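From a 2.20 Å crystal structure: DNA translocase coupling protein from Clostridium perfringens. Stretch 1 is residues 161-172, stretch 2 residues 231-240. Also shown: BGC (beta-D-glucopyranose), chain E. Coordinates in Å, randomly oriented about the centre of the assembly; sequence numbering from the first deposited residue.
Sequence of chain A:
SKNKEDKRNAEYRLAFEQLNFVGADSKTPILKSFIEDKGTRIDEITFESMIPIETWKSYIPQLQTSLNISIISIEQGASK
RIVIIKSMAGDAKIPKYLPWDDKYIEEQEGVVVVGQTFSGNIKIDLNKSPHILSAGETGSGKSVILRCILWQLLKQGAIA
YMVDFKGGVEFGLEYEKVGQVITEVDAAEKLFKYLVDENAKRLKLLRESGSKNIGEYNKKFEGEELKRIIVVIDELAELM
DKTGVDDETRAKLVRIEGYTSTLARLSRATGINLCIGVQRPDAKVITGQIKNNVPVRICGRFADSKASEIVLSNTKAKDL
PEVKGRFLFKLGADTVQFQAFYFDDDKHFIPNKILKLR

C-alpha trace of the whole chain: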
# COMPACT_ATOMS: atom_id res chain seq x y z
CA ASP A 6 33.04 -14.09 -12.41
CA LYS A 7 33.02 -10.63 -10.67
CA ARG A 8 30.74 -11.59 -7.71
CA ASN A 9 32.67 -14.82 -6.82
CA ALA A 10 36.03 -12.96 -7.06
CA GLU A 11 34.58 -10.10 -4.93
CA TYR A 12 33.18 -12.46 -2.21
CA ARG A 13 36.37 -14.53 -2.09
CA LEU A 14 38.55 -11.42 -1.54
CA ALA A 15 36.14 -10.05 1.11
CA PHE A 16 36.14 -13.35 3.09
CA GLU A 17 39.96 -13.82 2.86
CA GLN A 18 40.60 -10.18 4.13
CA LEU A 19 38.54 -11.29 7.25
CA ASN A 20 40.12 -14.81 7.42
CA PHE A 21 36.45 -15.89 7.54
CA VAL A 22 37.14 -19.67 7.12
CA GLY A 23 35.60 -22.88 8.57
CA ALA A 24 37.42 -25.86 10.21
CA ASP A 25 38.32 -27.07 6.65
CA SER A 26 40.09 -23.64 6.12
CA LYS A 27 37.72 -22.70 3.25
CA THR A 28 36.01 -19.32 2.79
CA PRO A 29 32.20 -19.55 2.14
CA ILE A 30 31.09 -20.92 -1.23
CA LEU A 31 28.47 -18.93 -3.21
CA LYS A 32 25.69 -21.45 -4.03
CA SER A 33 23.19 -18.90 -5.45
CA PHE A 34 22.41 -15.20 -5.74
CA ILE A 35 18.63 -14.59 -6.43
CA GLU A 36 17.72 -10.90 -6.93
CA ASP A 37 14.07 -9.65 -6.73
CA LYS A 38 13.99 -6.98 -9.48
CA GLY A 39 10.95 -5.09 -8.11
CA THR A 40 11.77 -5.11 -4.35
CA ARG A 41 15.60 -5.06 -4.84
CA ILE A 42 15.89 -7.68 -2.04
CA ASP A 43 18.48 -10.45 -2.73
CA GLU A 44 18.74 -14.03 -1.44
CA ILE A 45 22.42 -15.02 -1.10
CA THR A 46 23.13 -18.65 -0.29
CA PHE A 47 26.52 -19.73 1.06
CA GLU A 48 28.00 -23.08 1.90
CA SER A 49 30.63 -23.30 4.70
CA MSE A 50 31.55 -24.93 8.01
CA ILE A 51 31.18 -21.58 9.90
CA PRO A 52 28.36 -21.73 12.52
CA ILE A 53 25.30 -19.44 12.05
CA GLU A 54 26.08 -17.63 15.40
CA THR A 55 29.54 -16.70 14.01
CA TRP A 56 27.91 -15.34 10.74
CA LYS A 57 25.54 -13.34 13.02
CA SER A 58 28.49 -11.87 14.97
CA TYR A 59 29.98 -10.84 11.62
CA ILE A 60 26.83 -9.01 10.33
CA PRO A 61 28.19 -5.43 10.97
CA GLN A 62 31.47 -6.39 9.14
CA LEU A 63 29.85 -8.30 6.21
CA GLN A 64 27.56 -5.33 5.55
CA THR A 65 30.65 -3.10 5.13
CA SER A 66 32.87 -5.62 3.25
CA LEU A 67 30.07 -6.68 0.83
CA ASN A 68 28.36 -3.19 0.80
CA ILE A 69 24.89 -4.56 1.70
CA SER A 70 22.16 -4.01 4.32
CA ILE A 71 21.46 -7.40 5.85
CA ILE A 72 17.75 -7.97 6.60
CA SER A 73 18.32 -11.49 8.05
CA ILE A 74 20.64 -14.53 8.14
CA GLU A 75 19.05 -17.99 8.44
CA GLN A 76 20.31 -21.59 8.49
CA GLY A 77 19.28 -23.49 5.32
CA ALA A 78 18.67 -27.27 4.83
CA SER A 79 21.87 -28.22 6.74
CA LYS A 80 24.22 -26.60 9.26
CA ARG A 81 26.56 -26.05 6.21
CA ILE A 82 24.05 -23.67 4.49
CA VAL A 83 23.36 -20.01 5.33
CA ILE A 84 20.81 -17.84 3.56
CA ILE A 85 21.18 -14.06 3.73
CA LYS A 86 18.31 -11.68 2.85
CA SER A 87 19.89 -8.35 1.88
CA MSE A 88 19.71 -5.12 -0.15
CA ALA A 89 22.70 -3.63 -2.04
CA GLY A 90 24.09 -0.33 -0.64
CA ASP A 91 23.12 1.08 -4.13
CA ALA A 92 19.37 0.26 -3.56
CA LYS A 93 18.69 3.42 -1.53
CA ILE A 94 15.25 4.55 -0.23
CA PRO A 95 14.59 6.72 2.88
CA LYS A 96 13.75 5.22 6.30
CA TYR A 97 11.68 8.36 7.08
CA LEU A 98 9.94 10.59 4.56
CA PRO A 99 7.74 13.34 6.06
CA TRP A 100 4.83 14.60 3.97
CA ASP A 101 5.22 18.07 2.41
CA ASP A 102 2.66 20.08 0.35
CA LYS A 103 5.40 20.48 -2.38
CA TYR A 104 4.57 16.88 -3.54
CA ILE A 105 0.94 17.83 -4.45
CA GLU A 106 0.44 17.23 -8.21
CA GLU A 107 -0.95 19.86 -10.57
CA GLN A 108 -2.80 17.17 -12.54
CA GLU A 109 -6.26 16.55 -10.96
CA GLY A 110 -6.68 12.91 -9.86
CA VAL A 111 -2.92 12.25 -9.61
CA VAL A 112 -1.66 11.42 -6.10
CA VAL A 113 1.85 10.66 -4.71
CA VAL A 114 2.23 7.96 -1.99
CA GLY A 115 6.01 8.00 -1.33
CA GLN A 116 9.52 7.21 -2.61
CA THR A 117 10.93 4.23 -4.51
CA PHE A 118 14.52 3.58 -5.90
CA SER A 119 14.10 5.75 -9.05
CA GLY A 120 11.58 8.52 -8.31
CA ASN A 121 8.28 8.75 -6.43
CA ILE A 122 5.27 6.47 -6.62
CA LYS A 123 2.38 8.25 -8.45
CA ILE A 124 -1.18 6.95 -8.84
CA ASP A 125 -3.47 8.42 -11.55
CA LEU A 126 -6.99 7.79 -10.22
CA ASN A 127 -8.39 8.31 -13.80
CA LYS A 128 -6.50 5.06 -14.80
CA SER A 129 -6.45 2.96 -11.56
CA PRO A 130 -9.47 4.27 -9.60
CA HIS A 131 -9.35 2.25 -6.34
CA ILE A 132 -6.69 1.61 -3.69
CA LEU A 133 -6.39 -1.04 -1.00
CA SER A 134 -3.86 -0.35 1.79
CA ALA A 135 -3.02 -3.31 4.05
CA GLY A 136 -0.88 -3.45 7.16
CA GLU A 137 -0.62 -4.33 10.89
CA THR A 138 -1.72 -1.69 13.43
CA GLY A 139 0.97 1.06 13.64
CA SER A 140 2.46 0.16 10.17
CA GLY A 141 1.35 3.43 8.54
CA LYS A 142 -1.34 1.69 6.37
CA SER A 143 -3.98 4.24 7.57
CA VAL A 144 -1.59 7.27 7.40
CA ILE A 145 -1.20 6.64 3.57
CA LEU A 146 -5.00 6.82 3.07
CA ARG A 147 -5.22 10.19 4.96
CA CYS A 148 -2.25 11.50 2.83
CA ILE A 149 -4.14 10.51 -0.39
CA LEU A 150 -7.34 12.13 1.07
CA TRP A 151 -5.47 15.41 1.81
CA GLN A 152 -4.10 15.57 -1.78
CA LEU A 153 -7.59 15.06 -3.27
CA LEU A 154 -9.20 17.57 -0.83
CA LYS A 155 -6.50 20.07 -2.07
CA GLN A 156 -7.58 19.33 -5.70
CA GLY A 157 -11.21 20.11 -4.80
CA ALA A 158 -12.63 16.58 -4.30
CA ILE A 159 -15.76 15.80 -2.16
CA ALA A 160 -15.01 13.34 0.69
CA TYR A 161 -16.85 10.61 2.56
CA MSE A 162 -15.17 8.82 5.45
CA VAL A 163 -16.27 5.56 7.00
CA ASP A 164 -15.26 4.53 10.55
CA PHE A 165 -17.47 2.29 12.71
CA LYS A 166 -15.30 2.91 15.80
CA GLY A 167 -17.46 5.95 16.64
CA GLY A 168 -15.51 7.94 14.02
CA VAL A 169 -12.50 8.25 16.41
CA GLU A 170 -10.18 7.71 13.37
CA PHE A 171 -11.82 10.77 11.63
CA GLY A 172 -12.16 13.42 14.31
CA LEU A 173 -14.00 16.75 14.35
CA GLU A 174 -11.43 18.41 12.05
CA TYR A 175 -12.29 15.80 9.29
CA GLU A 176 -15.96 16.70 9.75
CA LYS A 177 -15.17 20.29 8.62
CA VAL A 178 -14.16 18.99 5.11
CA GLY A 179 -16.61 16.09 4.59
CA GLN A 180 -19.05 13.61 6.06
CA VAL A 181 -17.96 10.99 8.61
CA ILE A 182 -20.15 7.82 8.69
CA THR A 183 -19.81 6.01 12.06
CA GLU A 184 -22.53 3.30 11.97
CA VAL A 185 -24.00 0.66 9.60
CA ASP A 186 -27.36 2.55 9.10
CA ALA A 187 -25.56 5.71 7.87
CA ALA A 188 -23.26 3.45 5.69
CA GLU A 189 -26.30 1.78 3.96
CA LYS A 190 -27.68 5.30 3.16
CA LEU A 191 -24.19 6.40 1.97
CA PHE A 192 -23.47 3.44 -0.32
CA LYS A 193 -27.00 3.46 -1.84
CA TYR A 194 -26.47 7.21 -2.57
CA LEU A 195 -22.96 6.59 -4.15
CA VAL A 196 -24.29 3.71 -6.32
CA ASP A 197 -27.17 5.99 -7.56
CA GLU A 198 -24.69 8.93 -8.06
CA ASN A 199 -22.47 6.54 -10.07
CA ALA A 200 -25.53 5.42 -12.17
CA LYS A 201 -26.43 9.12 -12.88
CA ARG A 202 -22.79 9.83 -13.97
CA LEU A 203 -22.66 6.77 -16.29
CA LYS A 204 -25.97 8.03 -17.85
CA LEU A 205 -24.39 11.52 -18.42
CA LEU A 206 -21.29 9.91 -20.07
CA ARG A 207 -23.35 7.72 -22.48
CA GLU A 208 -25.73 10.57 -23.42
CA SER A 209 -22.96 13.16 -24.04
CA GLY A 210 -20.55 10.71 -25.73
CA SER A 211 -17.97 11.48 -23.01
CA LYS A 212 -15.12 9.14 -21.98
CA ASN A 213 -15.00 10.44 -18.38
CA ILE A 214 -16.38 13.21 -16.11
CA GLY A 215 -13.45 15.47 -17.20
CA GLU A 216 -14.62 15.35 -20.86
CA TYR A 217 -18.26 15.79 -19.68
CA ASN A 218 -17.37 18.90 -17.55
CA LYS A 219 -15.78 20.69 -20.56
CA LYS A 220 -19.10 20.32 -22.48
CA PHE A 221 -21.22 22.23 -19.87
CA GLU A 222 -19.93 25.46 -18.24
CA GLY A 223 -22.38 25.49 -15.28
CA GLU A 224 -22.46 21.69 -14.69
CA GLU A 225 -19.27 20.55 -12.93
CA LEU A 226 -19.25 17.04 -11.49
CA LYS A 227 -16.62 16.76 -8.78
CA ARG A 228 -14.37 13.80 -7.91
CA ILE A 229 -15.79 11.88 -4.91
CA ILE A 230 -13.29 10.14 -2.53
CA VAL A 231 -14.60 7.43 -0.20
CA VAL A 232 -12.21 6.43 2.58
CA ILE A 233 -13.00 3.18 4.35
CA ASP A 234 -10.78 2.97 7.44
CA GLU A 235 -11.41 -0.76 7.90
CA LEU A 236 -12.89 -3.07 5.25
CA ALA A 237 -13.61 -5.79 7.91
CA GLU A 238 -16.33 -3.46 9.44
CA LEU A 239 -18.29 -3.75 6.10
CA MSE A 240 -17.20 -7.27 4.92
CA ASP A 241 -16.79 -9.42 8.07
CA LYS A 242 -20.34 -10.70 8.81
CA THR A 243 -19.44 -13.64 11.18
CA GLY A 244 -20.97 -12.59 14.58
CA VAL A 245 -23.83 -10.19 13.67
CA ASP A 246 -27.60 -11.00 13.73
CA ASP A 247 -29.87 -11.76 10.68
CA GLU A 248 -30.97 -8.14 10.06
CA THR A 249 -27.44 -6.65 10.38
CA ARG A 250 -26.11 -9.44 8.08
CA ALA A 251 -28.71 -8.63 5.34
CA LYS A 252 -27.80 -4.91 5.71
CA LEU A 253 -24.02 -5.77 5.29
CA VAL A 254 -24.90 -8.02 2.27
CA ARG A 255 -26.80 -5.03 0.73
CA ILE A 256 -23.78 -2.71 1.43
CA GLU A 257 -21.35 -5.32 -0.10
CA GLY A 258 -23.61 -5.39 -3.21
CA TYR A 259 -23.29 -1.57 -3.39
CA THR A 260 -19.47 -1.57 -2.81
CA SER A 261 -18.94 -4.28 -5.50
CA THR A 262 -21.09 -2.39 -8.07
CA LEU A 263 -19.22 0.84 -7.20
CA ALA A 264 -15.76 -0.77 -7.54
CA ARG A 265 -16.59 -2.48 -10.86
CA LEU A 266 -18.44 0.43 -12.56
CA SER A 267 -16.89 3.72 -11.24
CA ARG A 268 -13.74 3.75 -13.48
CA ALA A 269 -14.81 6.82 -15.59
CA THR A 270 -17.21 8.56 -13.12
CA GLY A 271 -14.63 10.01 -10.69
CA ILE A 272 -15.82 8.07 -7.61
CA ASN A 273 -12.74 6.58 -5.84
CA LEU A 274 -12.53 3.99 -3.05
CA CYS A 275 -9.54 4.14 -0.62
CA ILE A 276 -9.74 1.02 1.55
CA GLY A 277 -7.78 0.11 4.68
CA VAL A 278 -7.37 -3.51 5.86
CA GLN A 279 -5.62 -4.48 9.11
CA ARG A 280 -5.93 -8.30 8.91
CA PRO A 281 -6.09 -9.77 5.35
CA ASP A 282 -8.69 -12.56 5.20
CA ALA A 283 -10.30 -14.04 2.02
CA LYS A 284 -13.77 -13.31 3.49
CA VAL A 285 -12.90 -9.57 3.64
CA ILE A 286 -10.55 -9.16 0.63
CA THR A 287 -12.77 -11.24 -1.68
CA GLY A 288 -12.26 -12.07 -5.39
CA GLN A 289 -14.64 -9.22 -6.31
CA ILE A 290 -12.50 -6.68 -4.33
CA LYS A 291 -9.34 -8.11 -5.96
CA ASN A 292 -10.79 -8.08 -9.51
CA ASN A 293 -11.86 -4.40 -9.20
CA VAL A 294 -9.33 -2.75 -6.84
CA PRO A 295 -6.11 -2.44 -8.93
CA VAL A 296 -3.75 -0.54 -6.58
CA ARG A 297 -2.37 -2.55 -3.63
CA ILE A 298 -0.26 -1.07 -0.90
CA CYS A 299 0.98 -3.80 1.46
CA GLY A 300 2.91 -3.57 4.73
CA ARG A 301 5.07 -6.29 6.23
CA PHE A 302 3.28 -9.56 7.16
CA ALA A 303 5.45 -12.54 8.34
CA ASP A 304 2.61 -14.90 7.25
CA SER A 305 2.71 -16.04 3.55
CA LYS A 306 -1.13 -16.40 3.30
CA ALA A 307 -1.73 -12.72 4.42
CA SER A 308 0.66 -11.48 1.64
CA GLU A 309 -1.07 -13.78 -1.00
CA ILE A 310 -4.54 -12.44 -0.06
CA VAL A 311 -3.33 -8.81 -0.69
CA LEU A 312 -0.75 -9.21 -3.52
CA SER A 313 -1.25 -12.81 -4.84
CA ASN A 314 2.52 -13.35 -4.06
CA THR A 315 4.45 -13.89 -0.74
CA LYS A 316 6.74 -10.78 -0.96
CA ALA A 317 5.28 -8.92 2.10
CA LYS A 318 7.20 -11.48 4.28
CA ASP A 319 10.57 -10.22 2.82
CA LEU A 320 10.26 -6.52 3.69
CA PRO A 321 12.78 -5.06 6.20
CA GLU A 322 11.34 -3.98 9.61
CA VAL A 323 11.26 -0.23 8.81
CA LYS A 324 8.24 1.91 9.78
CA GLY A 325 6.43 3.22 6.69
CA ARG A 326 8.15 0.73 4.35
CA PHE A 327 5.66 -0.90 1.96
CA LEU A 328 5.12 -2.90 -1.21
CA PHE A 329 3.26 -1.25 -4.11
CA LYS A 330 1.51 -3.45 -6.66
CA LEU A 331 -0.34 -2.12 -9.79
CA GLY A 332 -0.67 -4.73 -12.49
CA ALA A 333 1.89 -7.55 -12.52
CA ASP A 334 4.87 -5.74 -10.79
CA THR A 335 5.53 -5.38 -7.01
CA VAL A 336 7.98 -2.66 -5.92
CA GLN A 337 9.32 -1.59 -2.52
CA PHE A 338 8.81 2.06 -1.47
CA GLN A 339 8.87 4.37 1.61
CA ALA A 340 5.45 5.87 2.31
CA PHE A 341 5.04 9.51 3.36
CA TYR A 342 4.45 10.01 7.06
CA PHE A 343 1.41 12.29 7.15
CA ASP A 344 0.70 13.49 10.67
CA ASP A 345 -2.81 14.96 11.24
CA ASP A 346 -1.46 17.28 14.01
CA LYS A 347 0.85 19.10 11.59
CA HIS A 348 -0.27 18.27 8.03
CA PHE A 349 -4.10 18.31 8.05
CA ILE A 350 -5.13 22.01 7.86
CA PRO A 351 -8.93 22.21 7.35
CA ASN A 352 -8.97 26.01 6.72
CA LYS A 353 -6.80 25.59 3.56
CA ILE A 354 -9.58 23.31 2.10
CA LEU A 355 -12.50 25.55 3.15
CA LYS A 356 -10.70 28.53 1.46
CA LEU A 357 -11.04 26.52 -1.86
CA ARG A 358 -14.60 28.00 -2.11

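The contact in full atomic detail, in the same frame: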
# COMPACT_ATOMS: atom_id res chain seq x y z
N TYR A 161 -16.00 11.41 1.69
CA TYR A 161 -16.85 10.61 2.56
C TYR A 161 -15.93 9.67 3.32
O TYR A 161 -15.05 9.04 2.73
CB TYR A 161 -17.92 9.83 1.80
CG TYR A 161 -18.94 10.74 1.16
CD1 TYR A 161 -19.96 11.31 1.92
CD2 TYR A 161 -18.92 10.99 -0.20
CE1 TYR A 161 -20.94 12.11 1.32
CE2 TYR A 161 -19.84 11.85 -0.79
CZ TYR A 161 -20.85 12.41 -0.02
OH TYR A 161 -21.73 13.26 -0.63
N MSE A 162 -16.07 9.64 4.65
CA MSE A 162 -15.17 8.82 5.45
C MSE A 162 -15.96 7.88 6.29
O MSE A 162 -16.96 8.27 6.89
CB MSE A 162 -14.26 9.72 6.29
CG MSE A 162 -13.28 10.52 5.45
SE MSE A 162 -13.01 12.32 6.16
CE MSE A 162 -14.66 13.18 5.65
N VAL A 163 -15.56 6.61 6.28
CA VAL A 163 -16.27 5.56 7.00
C VAL A 163 -15.41 5.01 8.13
O VAL A 163 -14.32 4.49 7.88
CB VAL A 163 -16.75 4.42 6.05
CG1 VAL A 163 -17.47 3.31 6.82
CG2 VAL A 163 -17.63 4.98 4.94
N ASP A 164 -15.94 5.08 9.37
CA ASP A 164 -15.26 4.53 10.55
C ASP A 164 -16.26 4.13 11.59
O ASP A 164 -16.76 4.99 12.29
CB ASP A 164 -14.22 5.52 11.12
CG ASP A 164 -13.60 5.14 12.47
OD1 ASP A 164 -13.54 3.92 12.79
OD2 ASP A 164 -13.18 6.05 13.19
N PHE A 165 -16.49 2.82 11.77
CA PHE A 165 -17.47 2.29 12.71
C PHE A 165 -17.03 2.34 14.15
O PHE A 165 -17.83 2.06 15.03
CB PHE A 165 -17.93 0.87 12.32
CG PHE A 165 -18.84 0.79 11.10
CD1 PHE A 165 -19.03 1.89 10.27
CD2 PHE A 165 -19.45 -0.41 10.76
CE1 PHE A 165 -19.86 1.81 9.14
CE2 PHE A 165 -20.26 -0.50 9.61
CZ PHE A 165 -20.45 0.61 8.81
N LYS A 166 -15.77 2.76 14.42
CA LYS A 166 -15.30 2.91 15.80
C LYS A 166 -15.65 4.32 16.30
O LYS A 166 -14.79 5.07 16.77
CB LYS A 166 -13.81 2.56 15.93
CG LYS A 166 -13.54 1.09 15.64
CD LYS A 166 -12.04 0.75 15.54
CE LYS A 166 -11.44 1.10 14.20
NZ LYS A 166 -10.11 0.48 14.00
N GLY A 167 -16.93 4.66 16.22
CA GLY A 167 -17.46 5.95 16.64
C GLY A 167 -16.85 7.15 15.93
O GLY A 167 -16.97 8.27 16.41
N GLY A 168 -16.16 6.90 14.81
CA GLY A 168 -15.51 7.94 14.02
C GLY A 168 -14.25 8.49 14.64
O GLY A 168 -13.73 9.50 14.17
N VAL A 169 -13.70 7.82 15.68
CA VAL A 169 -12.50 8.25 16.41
C VAL A 169 -11.28 8.39 15.46
O VAL A 169 -10.40 9.22 15.71
CB VAL A 169 -12.23 7.33 17.64
CG1 VAL A 169 -10.94 7.72 18.37
CG2 VAL A 169 -13.41 7.42 18.60
N GLU A 170 -11.25 7.64 14.36
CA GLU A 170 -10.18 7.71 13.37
C GLU A 170 -10.33 8.94 12.47
O GLU A 170 -9.38 9.29 11.78
CB GLU A 170 -10.12 6.43 12.52
CG GLU A 170 -9.89 5.15 13.33
CD GLU A 170 -8.63 5.17 14.18
OE1 GLU A 170 -8.75 5.33 15.42
OE2 GLU A 170 -7.52 5.07 13.61
N PHE A 171 -11.53 9.56 12.42
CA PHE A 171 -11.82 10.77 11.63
C PHE A 171 -12.53 11.77 12.52
O PHE A 171 -13.76 11.86 12.53
CB PHE A 171 -12.65 10.47 10.38
CG PHE A 171 -11.98 9.55 9.40
CD1 PHE A 171 -10.92 10.00 8.61
CD2 PHE A 171 -12.44 8.25 9.22
CE1 PHE A 171 -10.31 9.15 7.67
CE2 PHE A 171 -11.83 7.40 8.28
CZ PHE A 171 -10.76 7.86 7.53
N GLY A 172 -11.72 12.44 13.33
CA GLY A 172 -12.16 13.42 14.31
C GLY A 172 -12.93 14.59 13.78
O GLY A 172 -13.27 14.63 12.59
N VAL A 231 -13.96 8.20 -1.26
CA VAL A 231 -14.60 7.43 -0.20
C VAL A 231 -13.49 6.69 0.54
O VAL A 231 -12.83 5.84 -0.04
CB VAL A 231 -15.67 6.45 -0.74
CG1 VAL A 231 -16.44 5.78 0.39
CG2 VAL A 231 -16.61 7.14 -1.72
N VAL A 232 -13.28 7.03 1.80
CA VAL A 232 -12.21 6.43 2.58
C VAL A 232 -12.84 5.47 3.55
O VAL A 232 -13.67 5.88 4.36
CB VAL A 232 -11.32 7.48 3.30
CG1 VAL A 232 -10.13 6.81 4.01
CG2 VAL A 232 -10.82 8.54 2.32
N ILE A 233 -12.48 4.20 3.46
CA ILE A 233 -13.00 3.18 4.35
C ILE A 233 -11.82 2.81 5.22
O ILE A 233 -10.86 2.20 4.74
CB ILE A 233 -13.58 1.98 3.51
CG1 ILE A 233 -14.79 2.45 2.63
CG2 ILE A 233 -13.91 0.78 4.40
CD1 ILE A 233 -15.18 1.49 1.51
N ASP A 234 -11.86 3.23 6.48
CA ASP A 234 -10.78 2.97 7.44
C ASP A 234 -10.53 1.49 7.64
O ASP A 234 -9.38 1.08 7.73
CB ASP A 234 -11.07 3.64 8.79
CG ASP A 234 -9.90 3.52 9.76
OD1 ASP A 234 -8.89 4.25 9.57
OD2 ASP A 234 -9.99 2.69 10.70
N GLU A 235 -11.60 0.67 7.69
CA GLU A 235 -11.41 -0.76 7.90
C GLU A 235 -12.45 -1.53 7.14
O GLU A 235 -13.64 -1.46 7.48
CB GLU A 235 -11.38 -1.09 9.42
CG GLU A 235 -11.25 -2.58 9.76
CD GLU A 235 -10.15 -3.30 9.00
OE1 GLU A 235 -8.95 -2.99 9.23
OE2 GLU A 235 -10.48 -4.14 8.13
N LEU A 236 -12.00 -2.26 6.10
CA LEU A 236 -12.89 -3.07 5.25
C LEU A 236 -13.62 -4.17 6.03
O LEU A 236 -14.77 -4.46 5.70
CB LEU A 236 -12.13 -3.67 4.05
CG LEU A 236 -12.94 -4.32 2.90
CD1 LEU A 236 -13.97 -3.38 2.30
CD2 LEU A 236 -12.03 -4.84 1.83
N ALA A 237 -12.99 -4.74 7.08
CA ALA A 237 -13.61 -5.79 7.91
C ALA A 237 -14.94 -5.33 8.55
O ALA A 237 -15.84 -6.15 8.69
CB ALA A 237 -12.66 -6.28 8.99
N GLU A 238 -15.09 -4.03 8.87
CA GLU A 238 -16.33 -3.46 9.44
C GLU A 238 -17.54 -3.55 8.45
O GLU A 238 -18.70 -3.56 8.88
CB GLU A 238 -16.10 -2.00 9.86
CG GLU A 238 -15.22 -1.87 11.10
CD GLU A 238 -14.65 -0.50 11.44
OE1 GLU A 238 -14.96 0.49 10.73
OE2 GLU A 238 -13.87 -0.42 12.41
N LEU A 239 -17.26 -3.63 7.13
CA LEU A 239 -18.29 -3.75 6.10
C LEU A 239 -18.39 -5.19 5.56
O LEU A 239 -19.46 -5.59 5.12
CB LEU A 239 -17.98 -2.80 4.92
CG LEU A 239 -18.04 -1.28 5.14
CD1 LEU A 239 -17.67 -0.56 3.88
CD2 LEU A 239 -19.44 -0.80 5.58
N MSE A 240 -17.26 -5.93 5.52
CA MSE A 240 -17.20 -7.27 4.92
C MSE A 240 -17.33 -8.43 5.89
O MSE A 240 -17.93 -9.43 5.52
CB MSE A 240 -15.93 -7.44 4.08
CG MSE A 240 -15.85 -6.49 2.90
SE MSE A 240 -17.21 -6.80 1.55
CE MSE A 240 -17.53 -4.91 0.96
C2 BGC E . -25.59 13.89 0.00
C3 BGC E . -27.01 13.37 0.16
C4 BGC E . -26.99 11.89 0.54
C5 BGC E . -26.13 11.68 1.79
C6 BGC E . -25.95 10.23 2.14
C1 BGC E . -24.81 13.63 1.29
O1 BGC E . -23.52 14.10 1.17
O2 BGC E . -25.61 15.28 -0.30
O3 BGC E . -27.74 13.57 -1.05
O4 BGC E . -28.30 11.41 0.78
O5 BGC E . -24.82 12.23 1.58
O6 BGC E . -25.10 10.08 3.27
O HOH W 1 -7.60 0.81 12.06
O HOH W 2 -6.93 3.53 11.33

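Residues 161-163 and 231-233 are neighbouring parallel strands of one sheet. Their N-to-C directions differ by 11° and their axes approach to 4.7 Å. Tyr161 pairs with Val231, Met162 with Val232 and Val163 with Ile233, each at a CA-CA distance of 4.8 Å.

Three backbone hydrogen bonds hold the strands together. Val232 N donates to Tyr161 O at 2.8 Å. Val163 N donates to Val232 O, also at 2.8 Å. Asp234 N donates to Val163 O at 3.1 Å. Val232 thus uses both its amide and its carbonyl toward stretch 1, and Val163 does the same toward stretch 2. All three bonds are close to straight. Two CA-H...O contacts supplement them: Val231 CA lies 3.4 Å from Tyr161 O, and Met162 CA lies 3.5 Å from Val232 O.

Side chains alternate between the two faces of the sheet. Met162, a selenomethionine, and Val232 share one face, where Met162 CG is 4.2 Å from Val232 CB. On the same valine, Val232 CG1 meets Phe171 CZ at 3.7 Å. Phe171 also reaches Asp234, with CE2 3.9 Å from CB. The other face carries Tyr161, Val163, Val231 and Ile233. There Val163 CB is 4.4 Å from Ile233 CG1. The end of Tyr161 leads away from stretch 2, and its OH lies 2.7 Å from O1 of the glucopyranose, which sits at the ring edge.

Past the strands, a carboxylate replaces the backbone acceptor. Phe165 N donates to Glu238 OE1 at 3.0 Å, tying the loop to the helix of stretch 2. The Phe165 ring packs against the same helix, with CZ 3.7 Å from Leu239 CD2.

Asp164 organises its own loop. Its OD1 accepts from Lys166 N at 3.0 Å, and its OD2 accepts from Glu170 N at 2.8 Å. Two turns follow: type I' from Lys166 to Val169, then type I from Gly168 to Phe171. Val169 N donates to Lys166 O at 3.2 Å, and Phe171 N to Gly168 O at 2.8 Å. Gly167 and Gly168 have positive phi, which favours glycine.

Acidic groups crowd this end of the contact. Asp164 OD1 is 4.3 Å from Asp234 OD2 and 4.2 Å from Glu238 OE1. Lys166 supplies positive charge nearby. Its NZ forms a long salt bridge to Asp234 OD2 at 4.0 Å. Water 1 also links this pair by weak hydrogen bonds, accepting from Lys166 NZ at 3.2 Å and donating to Asp234 OD2 at 3.3 Å.

A second acidic pair, Glu170 OE2 and Asp234 OD1, lies 4.3 Å apart. Water 2 donates to both, at 2.8 Å to Glu170 OE2 and 2.7 Å to Asp234 OD1. One water thus satisfies two carboxylates that cannot donate to each other when ionised. Asp234 OD1 has a further hydrogen bond elsewhere in the structure.

Within stretch 2, Ala237 N donates to Glu235 OE2 at 2.8 Å, a capping bond at the turn leading into the helix.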